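Local coordinates for protein EvdMO1 (Micromonospora carbonacea, PDB 5T39) that binds S-adenosyl-L-homocysteine in a Rossmann-like methyltransferase domain and probably transfers methyl groups from S-adenosylmethionine during everninomicin biosynthesis, at residues 32-37 against 114-119; 108-113 against 203-208; 191-196 against 218-223. One frame throughout, in Å; residues are numbered along the deposited sequence. Where two conformers were deposited one is given.

Contact 1: residues 32-37 against 114-119; sequences KELEPW and AEFVME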
loop_
_atom_site.group_PDB
_atom_site.type_symbol
_atom_site.label_atom_id
_atom_site.label_comp_id
_atom_site.label_asym_id
_atom_site.label_seq_id
_atom_site.Cartn_x
_atom_site.Cartn_y
_atom_site.Cartn_z
ATOM N N LYS A 32 -9.329 5.368 21.408
ATOM C CA LYS A 32 -10.760 5.103 21.501
ATOM C C LYS A 32 -11.549 5.986 20.541
ATOM O O LYS A 32 -12.466 5.522 19.855
ATOM C CB LYS A 32 -11.238 5.293 22.942
ATOM C CG LYS A 32 -12.704 5.063 23.136
ATOM C CD LYS A 32 -13.101 5.247 24.596
ATOM C CE LYS A 32 -14.591 5.080 24.830
ATOM N NZ LYS A 32 -14.994 3.660 24.710
ATOM N N GLU A 33 -11.216 7.273 20.499
ATOM C CA GLU A 33 -11.894 8.192 19.594
ATOM C C GLU A 33 -11.750 7.759 18.147
ATOM O O GLU A 33 -12.656 7.988 17.344
ATOM C CB GLU A 33 -11.324 9.592 19.784
ATOM C CG GLU A 33 -12.026 10.666 18.986
ATOM C CD GLU A 33 -11.523 12.033 19.384
ATOM O OE1 GLU A 33 -10.298 12.248 19.321
ATOM O OE2 GLU A 33 -12.336 12.883 19.804
ATOM N N LEU A 34 -10.639 7.110 17.805
ATOM C CA LEU A 34 -10.355 6.684 16.439
ATOM C C LEU A 34 -11.008 5.353 16.065
ATOM O O LEU A 34 -10.942 4.962 14.896
ATOM C CB LEU A 34 -8.839 6.614 16.245
ATOM C CG LEU A 34 -8.125 7.967 16.235
ATOM C CD1 LEU A 34 -6.630 7.759 16.438
ATOM C CD2 LEU A 34 -8.387 8.726 14.948
ATOM N N GLU A 35 -11.649 4.661 17.003
ATOM C CA GLU A 35 -12.316 3.409 16.660
ATOM C C GLU A 35 -13.440 3.672 15.661
ATOM O O GLU A 35 -14.094 4.717 15.718
ATOM C CB GLU A 35 -12.883 2.738 17.908
ATOM C CG GLU A 35 -11.801 2.302 18.889
ATOM C CD GLU A 35 -12.235 1.222 19.858
ATOM O OE1 GLU A 35 -12.316 1.533 21.067
ATOM O OE2 GLU A 35 -12.429 0.061 19.435
ATOM N N PRO A 36 -13.733 2.719 14.765
ATOM C CA PRO A 36 -13.151 1.374 14.701
ATOM C C PRO A 36 -11.849 1.319 13.907
ATOM O O PRO A 36 -11.755 1.868 12.800
ATOM C CB PRO A 36 -14.232 0.565 13.978
ATOM C CG PRO A 36 -14.894 1.573 13.076
ATOM C CD PRO A 36 -14.903 2.853 13.878
ATOM N N TRP A 37 -10.873 0.609 14.460
ATOM C CA TRP A 37 -9.634 0.312 13.764
ATOM C C TRP A 37 -9.788 -0.919 12.883
ATOM O O TRP A 37 -10.599 -1.814 13.148
ATOM C CB TRP A 37 -8.510 0.042 14.765
ATOM C CG TRP A 37 -8.078 1.252 15.562
ATOM C CD1 TRP A 37 -8.789 1.917 16.530
ATOM C CD2 TRP A 37 -6.820 1.919 15.461
ATOM N NE1 TRP A 37 -8.047 2.963 17.020
ATOM C CE2 TRP A 37 -6.831 2.979 16.389
ATOM C CE3 TRP A 37 -5.674 1.711 14.685
ATOM C CZ2 TRP A 37 -5.754 3.834 16.534
ATOM C CZ3 TRP A 37 -4.612 2.547 14.842
ATOM C CH2 TRP A 37 -4.655 3.605 15.745
ATOM N N ALA A 114 -3.271 6.651 11.138
ATOM C CA ALA A 114 -1.855 6.579 10.802
ATOM C C ALA A 114 -1.086 7.749 11.402
ATOM O O ALA A 114 0.020 7.571 11.913
ATOM C CB ALA A 114 -1.687 6.537 9.283
ATOM N N GLU A 115 -1.659 8.955 11.363
ATOM C CA GLU A 115 -0.985 10.119 11.939
ATOM C C GLU A 115 -0.805 9.953 13.442
ATOM O O GLU A 115 0.242 10.300 13.992
ATOM C CB GLU A 115 -1.783 11.390 11.639
ATOM C CG GLU A 115 -1.722 11.823 10.185
ATOM C CD GLU A 115 -2.642 12.982 9.850
ATOM O OE1 GLU A 115 -3.770 13.050 10.378
ATOM O OE2 GLU A 115 -2.242 13.833 9.031
ATOM N N PHE A 116 -1.817 9.420 14.125
ATOM C CA PHE A 116 -1.707 9.141 15.552
ATOM C C PHE A 116 -0.597 8.129 15.820
ATOM O O PHE A 116 0.226 8.317 16.721
ATOM C CB PHE A 116 -3.070 8.643 16.038
ATOM C CG PHE A 116 -3.078 8.008 17.399
ATOM C CD1 PHE A 116 -2.847 8.751 18.544
ATOM C CD2 PHE A 116 -3.367 6.663 17.532
ATOM C CE1 PHE A 116 -2.919 8.151 19.797
ATOM C CE2 PHE A 116 -3.440 6.065 18.767
ATOM C CZ PHE A 116 -3.213 6.801 19.898
ATOM N N VAL A 117 -0.550 7.049 15.033
ATOM C CA VAL A 117 0.498 6.046 15.199
ATOM C C VAL A 117 1.877 6.692 15.099
ATOM O O VAL A 117 2.772 6.431 15.916
ATOM C CB VAL A 117 0.305 4.908 14.177
ATOM C CG1 VAL A 117 1.511 3.967 14.137
ATOM C CG2 VAL A 117 -0.973 4.136 14.488
ATOM N N MET A 118 2.080 7.543 14.088
ATOM C CA MET A 118 3.394 8.160 13.922
ATOM C C MET A 118 3.731 9.065 15.095
ATOM O O MET A 118 4.894 9.153 15.496
ATOM C CB MET A 118 3.486 8.967 12.631
ATOM C CG MET A 118 3.267 8.162 11.390
ATOM S SD MET A 118 4.222 6.631 11.257
ATOM C CE MET A 118 2.927 5.619 10.549
ATOM N N GLU A 119 2.744 9.791 15.611
ATOM C CA GLU A 119 3.002 10.660 16.752
ATOM C C GLU A 119 3.350 9.849 17.995
ATOM O O GLU A 119 4.296 10.185 18.715
ATOM C CB GLU A 119 1.810 11.579 17.012
ATOM C CG GLU A 119 2.128 12.560 18.124
ATOM C CD GLU A 119 1.087 13.628 18.347
ATOM O OE1 GLU A 119 0.014 13.581 17.729
ATOM O OE2 GLU A 119 1.348 14.521 19.177
#
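F116 carries most of this contact from the helix side and meets both L34 and W37. With CG anti to the backbone N (chi1 166°), the ring reaches across to these two side chains. L34 CD1 lies 3.6 Å from F116 CD2, and it also touches F116 CG and CB. The methyl group therefore sits at the root of the aromatic side chain rather than at its far end. W37 comes in at about a right angle to F116. W37 CH2 lies 3.8 Å from F116 CD2, and W37 CZ2 lies 3.9 Å from F116 CE2. The rings meet edge to edge, without stacking. V117 follows and presents one methyl group. V117 CG2 lies 3.9 Å from W37 CH2 and 4.0 Å from W37 CZ3, near the plane of the indole. The outer corner of the six-membered ring is thus held at its edge by two successive helix residues. No hydrogen bond crosses between the segments; the contact is purely apolar, and F116, V117 and W37 are all buried. The polar end of W37 is met on its own side: W37 NE1 is hydrogen-bonded to A31 O, which fixes the indole against the preceding helix. The chain bends between L34 and W37, with a cis peptide bond before P36. The contact packs the end of the N-terminal helix 24-33 and the turn after it on helix 108-121 of the Rossmann-like methyltransferase fold. The ring of F41 meets both F116 and W37, completing a small aromatic cluster, and F116 also packs on I27 and A31 of helix 24-33. Past the cluster, E119 makes a salt bridge with R30 of that helix. On its other side helix 108-121 rests on strand 126-130, through A114 and M118.

Contact 2: residues 108-113 against 203-208; sequences EENLRR and EPQARG. With SAH (S-adenosyl-L-homocysteine), chain B.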
loop_
_atom_site.group_PDB
_atom_site.type_symbol
_atom_site.label_atom_id
_atom_site.label_comp_id
_atom_site.label_asym_id
_atom_site.label_seq_id
_atom_site.Cartn_x
_atom_site.Cartn_y
_atom_site.Cartn_z
ATOM N N GLU A 108 -9.781 9.619 4.828
ATOM C CA GLU A 108 -9.362 10.501 5.909
ATOM C C GLU A 108 -9.384 9.794 7.257
ATOM O O GLU A 108 -8.504 10.024 8.089
ATOM C CB GLU A 108 -10.248 11.743 5.945
ATOM C CG GLU A 108 -9.841 12.739 7.011
ATOM C CD GLU A 108 -10.648 14.009 6.937
ATOM O OE1 GLU A 108 -11.875 13.922 6.726
ATOM O OE2 GLU A 108 -10.060 15.099 7.083
ATOM N N GLU A 109 -10.369 8.928 7.497
ATOM C CA GLU A 109 -10.447 8.247 8.784
ATOM C C GLU A 109 -9.241 7.347 9.010
ATOM O O GLU A 109 -8.737 7.239 10.135
ATOM C CB GLU A 109 -11.746 7.446 8.871
ATOM C CG GLU A 109 -13.000 8.304 8.857
ATOM C CD GLU A 109 -13.557 8.568 7.447
ATOM O OE1 GLU A 109 -12.857 8.324 6.431
ATOM O OE2 GLU A 109 -14.721 9.019 7.362
ATOM N N ASN A 110 -8.767 6.679 7.952
ATOM C CA ASN A 110 -7.574 5.848 8.073
ATOM C C ASN A 110 -6.356 6.718 8.322
ATOM O O ASN A 110 -5.537 6.438 9.209
ATOM C CB ASN A 110 -7.354 5.031 6.801
ATOM C CG ASN A 110 -8.415 3.975 6.575
ATOM O OD1 ASN A 110 -9.219 3.667 7.455
ATOM N ND2 ASN A 110 -8.419 3.414 5.381
ATOM N N LEU A 111 -6.235 7.798 7.549
ATOM C CA LEU A 111 -5.103 8.708 7.681
ATOM C C LEU A 111 -4.972 9.235 9.103
ATOM O O LEU A 111 -3.861 9.334 9.637
ATOM C CB LEU A 111 -5.274 9.868 6.698
ATOM C CG LEU A 111 -4.307 11.037 6.817
ATOM C CD1 LEU A 111 -2.914 10.575 6.561
ATOM C CD2 LEU A 111 -4.699 12.126 5.861
ATOM N N ARG A 112 -6.093 9.594 9.732
ATOM C CA ARG A 112 -6.020 10.103 11.099
ATOM C C ARG A 112 -5.444 9.066 12.050
ATOM O O ARG A 112 -4.698 9.411 12.974
ATOM C CB ARG A 112 -7.388 10.554 11.589
ATOM C CG ARG A 112 -7.967 11.745 10.850
ATOM C CD ARG A 112 -7.004 12.914 10.677
ATOM N NE ARG A 112 -7.580 13.900 9.770
ATOM C CZ ARG A 112 -6.886 14.653 8.923
ATOM N NH1 ARG A 112 -5.567 14.545 8.848
ATOM N NH2 ARG A 112 -7.516 15.514 8.135
ATOM N N ARG A 113 -5.792 7.795 11.856
ATOM C CA ARG A 113 -5.172 6.721 12.622
ATOM C C ARG A 113 -3.678 6.642 12.407
ATOM O O ARG A 113 -2.891 6.542 13.353
ATOM C CB ARG A 113 -5.876 5.373 12.525
ATOM C CG ARG A 113 -7.342 5.444 12.683
ATOM C CD ARG A 113 -7.967 4.081 12.979
ATOM N NE ARG A 113 -9.358 4.182 12.593
ATOM C CZ ARG A 113 -9.838 3.925 11.377
ATOM N NH1 ARG A 113 -9.084 3.353 10.451
ATOM N NH2 ARG A 113 -11.095 4.204 11.111
ATOM N N GLU A 203 -13.615 -5.621 3.802
ATOM C CA GLU A 203 -13.271 -4.622 4.808
ATOM C C GLU A 203 -13.671 -3.259 4.267
ATOM O O GLU A 203 -13.010 -2.757 3.348
ATOM C CB GLU A 203 -11.779 -4.652 5.097
ATOM C CG GLU A 203 -11.289 -3.513 5.990
ATOM C CD GLU A 203 -12.192 -3.284 7.189
ATOM O OE1 GLU A 203 -12.758 -2.177 7.324
ATOM O OE2 GLU A 203 -12.354 -4.224 7.992
ATOM N N PRO A 204 -14.737 -2.629 4.769
ATOM C CA PRO A 204 -15.166 -1.361 4.161
ATOM C C PRO A 204 -14.086 -0.294 4.160
ATOM O O PRO A 204 -14.030 0.510 3.225
ATOM C CB PRO A 204 -16.386 -0.957 5.003
ATOM C CG PRO A 204 -16.869 -2.231 5.599
ATOM C CD PRO A 204 -15.634 -3.033 5.866
ATOM N N GLN A 205 -13.229 -0.258 5.177
ATOM C CA GLN A 205 -12.231 0.792 5.267
ATOM C C GLN A 205 -11.014 0.516 4.398
ATOM O O GLN A 205 -10.093 1.336 4.379
ATOM C CB GLN A 205 -11.844 1.023 6.731
ATOM C CG GLN A 205 -13.040 1.398 7.608
ATOM C CD GLN A 205 -12.616 2.026 8.920
ATOM O OE1 GLN A 205 -12.347 3.215 8.969
ATOM N NE2 GLN A 205 -12.530 1.224 9.978
ATOM N N ALA A 206 -10.989 -0.599 3.671
ATOM C CA ALA A 206 -9.945 -0.894 2.700
ATOM C C ALA A 206 -10.398 -0.641 1.274
ATOM O O ALA A 206 -9.602 -0.771 0.344
ATOM C CB ALA A 206 -9.492 -2.352 2.829
ATOM N N ARG A 207 -11.660 -0.294 1.077
ATOM C CA ARG A 207 -12.203 -0.191 -0.262
ATOM C C ARG A 207 -11.604 0.985 -1.012
ATOM O O ARG A 207 -11.170 1.986 -0.437
ATOM C CB ARG A 207 -13.711 -0.034 -0.200
ATOM C CG ARG A 207 -14.383 -1.326 0.154
ATOM C CD ARG A 207 -15.869 -1.219 0.301
ATOM N NE ARG A 207 -16.365 -2.495 0.793
ATOM C CZ ARG A 207 -17.513 -2.665 1.432
ATOM N NH1 ARG A 207 -18.332 -1.640 1.642
ATOM N NH2 ARG A 207 -17.841 -3.872 1.857
ATOM N N GLY A 208 -11.602 0.846 -2.324
ATOM C CA GLY A 208 -11.257 1.914 -3.227
ATOM C C GLY A 208 -12.240 3.060 -3.156
ATOM O O GLY A 208 -13.279 2.994 -2.474
HETATM N N SAH B . -1.171 -1.146 2.040
HETATM C CA SAH B . -1.818 -1.720 3.218
HETATM C CB SAH B . -3.317 -1.471 3.232
HETATM C CG SAH B . -4.057 -2.092 2.051
HETATM S SD SAH B . -5.849 -1.860 2.175
HETATM C C SAH B . -1.561 -3.213 3.266
HETATM O O SAH B . -1.911 -3.877 4.249
HETATM O OXT SAH B . -1.015 -3.753 2.306
HETATM C "C5'" SAH B . -6.039 -0.547 0.941
HETATM C "C4'" SAH B . -5.664 0.847 1.439
HETATM O "O4'" SAH B . -5.602 1.704 0.297
HETATM C "C3'" SAH B . -6.686 1.436 2.398
HETATM O "O3'" SAH B . -6.082 2.207 3.416
HETATM C "C2'" SAH B . -7.530 2.289 1.463
HETATM O "O2'" SAH B . -8.276 3.334 2.062
HETATM C "C1'" SAH B . -6.478 2.793 0.489
HETATM N N9 SAH B . -6.994 3.204 -0.815
HETATM C C8 SAH B . -7.931 2.559 -1.581
HETATM N N7 SAH B . -8.119 3.222 -2.738
HETATM C C5 SAH B . -7.301 4.308 -2.702
HETATM C C6 SAH B . -7.082 5.354 -3.596
HETATM N N6 SAH B . -7.728 5.480 -4.752
HETATM N N1 SAH B . -6.163 6.302 -3.264
HETATM C C2 SAH B . -5.497 6.228 -2.074
HETATM N N3 SAH B . -5.692 5.238 -1.153
HETATM C C4 SAH B . -6.588 4.297 -1.508
HETATM O O HOH W 1 -11.991 4.492 6.709
#
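R113 and Q205 meet almost perpendicularly, with guanidinium and amide planes 81° apart. The arginine chain, extended from CG to NE, brings the guanidinium edge to Q205 OE1. R113 NH2 donates to Q205 OE1 at 2.7 Å, in the carbonyl plane and on a lone pair. Q205 NE2 is hydrogen-bonded to P36 O, which fixes which way round the amide sits. N110 takes the backbone of the same glutamine. Its ND2 donates to Q205 O at 2.9 Å, nearly straight at 166°. The amides of N110 and Q205 are turned 48° apart, and N110 OD1 lies 3.5 Å from Q205 OE1. R113 NH1 donates to N110 OD1 and also forms a salt bridge with E86. With an alanine here in place of R113, Q205 OE1 and N110 OD1 would probably lose their shared arginine, and E86 its charged mate. N110 ND2 is also hydrogen-bonded to E105 OE1, and E105 OE2 bonds the ligand. N110 ND2 reaches O3' of S-adenosyl-L-homocysteine only weakly, at 3.3 Å. One arginine and one water thus satisfy two neighbouring carbonyl oxygens, and N110 links this polar network to the ribose.

Contact 3: residues 191-196 against 218-223; sequences GYSVKH and RASLFA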
loop_
_atom_site.group_PDB
_atom_site.type_symbol
_atom_site.label_atom_id
_atom_site.label_comp_id
_atom_site.label_asym_id
_atom_site.label_seq_id
_atom_site.Cartn_x
_atom_site.Cartn_y
_atom_site.Cartn_z
ATOM N N GLY A 191 -6.393 -2.565 -24.207
ATOM C CA GLY A 191 -5.783 -3.808 -24.613
ATOM C C GLY A 191 -5.536 -4.818 -23.515
ATOM O O GLY A 191 -5.021 -5.901 -23.807
ATOM N N TYR A 192 -5.887 -4.517 -22.272
ATOM C CA TYR A 192 -5.707 -5.424 -21.152
ATOM C C TYR A 192 -6.995 -6.189 -20.897
ATOM O O TYR A 192 -8.097 -5.649 -21.056
ATOM C CB TYR A 192 -5.332 -4.639 -19.895
ATOM C CG TYR A 192 -4.027 -3.889 -20.022
ATOM C CD1 TYR A 192 -2.818 -4.564 -20.124
ATOM C CD2 TYR A 192 -4.001 -2.502 -20.037
ATOM C CE1 TYR A 192 -1.628 -3.876 -20.241
ATOM C CE2 TYR A 192 -2.811 -1.810 -20.148
ATOM C CZ TYR A 192 -1.633 -2.513 -20.252
ATOM O OH TYR A 192 -0.423 -1.867 -20.360
ATOM N N SER A 193 -6.857 -7.453 -20.506
ATOM C CA SER A 193 -8.002 -8.272 -20.123
ATOM C C SER A 193 -8.335 -8.029 -18.661
ATOM O O SER A 193 -7.469 -8.180 -17.788
ATOM C CB SER A 193 -7.706 -9.753 -20.355
ATOM O OG SER A 193 -7.470 -10.012 -21.727
ATOM N N VAL A 194 -9.593 -7.652 -18.407
ATOM C CA VAL A 194 -10.012 -7.124 -17.119
ATOM C C VAL A 194 -11.284 -7.797 -16.634
ATOM O O VAL A 194 -12.212 -8.055 -17.411
ATOM C CB VAL A 194 -10.197 -5.591 -17.156
ATOM C CG1 VAL A 194 -8.875 -4.920 -17.422
ATOM C CG2 VAL A 194 -11.234 -5.164 -18.190
ATOM N N LYS A 195 -11.335 -8.033 -15.326
ATOM C CA LYS A 195 -12.537 -8.419 -14.607
ATOM C C LYS A 195 -13.055 -7.154 -13.939
ATOM O O LYS A 195 -12.438 -6.642 -12.999
ATOM C CB LYS A 195 -12.239 -9.516 -13.583
ATOM C CG LYS A 195 -13.501 -10.052 -12.927
ATOM C CD LYS A 195 -13.274 -11.292 -12.100
ATOM C CE LYS A 195 -14.591 -11.828 -11.549
ATOM N NZ LYS A 195 -15.627 -12.014 -12.608
ATOM N N HIS A 196 -14.168 -6.639 -14.450
ATOM C CA HIS A 196 -14.713 -5.351 -14.038
ATOM C C HIS A 196 -15.870 -5.608 -13.094
ATOM O O HIS A 196 -16.894 -6.152 -13.502
ATOM C CB HIS A 196 -15.175 -4.585 -15.269
ATOM C CG HIS A 196 -15.628 -3.191 -14.990
ATOM N ND1 HIS A 196 -16.404 -2.484 -15.880
ATOM C CD2 HIS A 196 -15.403 -2.365 -13.941
ATOM C CE1 HIS A 196 -16.632 -1.279 -15.393
ATOM N NE2 HIS A 196 -16.050 -1.186 -14.210
ATOM N N ARG A 218 -3.311 -12.714 -15.400
ATOM C CA ARG A 218 -1.874 -12.713 -15.154
ATOM C C ARG A 218 -1.116 -12.088 -16.310
ATOM O O ARG A 218 -0.199 -11.286 -16.106
ATOM C CB ARG A 218 -1.349 -14.123 -14.884
ATOM C CG ARG A 218 0.017 -14.096 -14.207
ATOM C CD ARG A 218 0.586 -15.495 -14.039
ATOM N NE ARG A 218 1.785 -15.525 -13.198
ATOM C CZ ARG A 218 3.022 -15.254 -13.611
ATOM N NH1 ARG A 218 3.273 -14.939 -14.879
ATOM N NH2 ARG A 218 4.029 -15.330 -12.748
ATOM N N ALA A 219 -1.464 -12.469 -17.540
ATOM C CA ALA A 219 -0.748 -11.935 -18.687
ATOM C C ALA A 219 -0.884 -10.421 -18.743
ATOM O O ALA A 219 0.067 -9.717 -19.081
ATOM C CB ALA A 219 -1.270 -12.561 -19.979
ATOM N N SER A 220 -2.071 -9.903 -18.432
ATOM C CA SER A 220 -2.266 -8.464 -18.501
ATOM C C SER A 220 -1.545 -7.746 -17.370
ATOM O O SER A 220 -1.077 -6.624 -17.567
ATOM C CB SER A 220 -3.753 -8.124 -18.499
ATOM O OG SER A 220 -4.382 -8.653 -19.651
ATOM N N LEU A 221 -1.454 -8.362 -16.188
ATOM C CA LEU A 221 -0.665 -7.781 -15.110
ATOM C C LEU A 221 0.791 -7.645 -15.520
ATOM O O LEU A 221 1.406 -6.590 -15.326
ATOM C CB LEU A 221 -0.802 -8.629 -13.846
ATOM C CG LEU A 221 0.092 -8.203 -12.684
ATOM C CD1 LEU A 221 -0.225 -6.787 -12.228
ATOM C CD2 LEU A 221 -0.035 -9.192 -11.539
ATOM N N PHE A 222 1.368 -8.709 -16.081
ATOM C CA PHE A 222 2.765 -8.646 -16.492
ATOM C C PHE A 222 2.949 -7.678 -17.654
ATOM O O PHE A 222 3.938 -6.936 -17.686
ATOM C CB PHE A 222 3.305 -10.049 -16.778
ATOM C CG PHE A 222 3.738 -10.764 -15.533
ATOM C CD1 PHE A 222 5.081 -10.937 -15.252
ATOM C CD2 PHE A 222 2.817 -11.222 -14.609
ATOM C CE1 PHE A 222 5.495 -11.564 -14.087
ATOM C CE2 PHE A 222 3.228 -11.820 -13.427
ATOM C CZ PHE A 222 4.574 -11.993 -13.172
ATOM N N ALA A 223 2.004 -7.651 -18.599
ATOM C CA ALA A 223 2.094 -6.673 -19.677
ATOM C C ALA A 223 2.020 -5.248 -19.144
ATOM O O ALA A 223 2.751 -4.370 -19.604
ATOM C CB ALA A 223 0.998 -6.916 -20.714
#
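S220 turns its OG anti to its own carbonyl carbon (chi1 -63°), which points the hydroxyl at the backbone of S193. Y192 has much the same first torsion (chi1 -62°), and its ring is carried along the helix toward A223. The result is one hydrogen bond with apolar packing beside it. S193 N donates to S220 OG at 2.9 Å, the one hydrogen bond between the segments. The hydroxyl is also hydrogen-bonded to D217 OD1, just before the helix, so two partners hold its position. S193 CB packs against the same hydroxyl, 3.6 Å from S220 OG. Next to this bond the Y192 ring lies alongside the helix surface. Y192 CD1 is 4.0 Å from S220 CB and 3.7 Å from the carbonyl oxygen S220 O. One turn further along, A223 CB meets the ring at its edge, 4.0 Å from Y192 CE1. S220 and A223 are small, and the tyrosine ring comes close to the helix backbone. The phenol end goes beyond A223: Y192 OH is hydrogen-bonded to N227 ND2, about one turn further along the same helix. The ring also stacks with W160, of helix 159-169. The axes of strand 192-196 and helix 218-223 approach to 7.3 Å, with 124° between their N-to-C directions. Strand 192-198 is the middle strand of a small antiparallel sheet, between 187-189 and 212-216. V194 pairs by backbone with E187, and K195 with W215. Strand 212-216 leads almost directly into helix 218-228, and the first turns of the helix pack back on strand 192-198, the neighbour of 212-216. Away from the strand, L221 and F222 pack on I247 of strand 244-252. The helix therefore sits between the small sheet and the large one.

Contacts 1 and 2 share helix 108-121 and touch each other. L34 O probably accepts a hydrogen bond from R113 NE, and W37 packs on R113. Contact 1 is apolar, a buried patch at the outer end of the fold, its centre 18 Å from that of the chain. Contact 2, at 12 Å, is the most central. It is partly buried and polar, and it forms part of the S-adenosyl-L-homocysteine pocket. Contact 3 lies 20 Å out, on the opposite side of the chain's centre from contact 1. It is partly buried and mixes one hydrogen bond with ring packing. It uses other elements, a strand of the small sheet and helix 218-228.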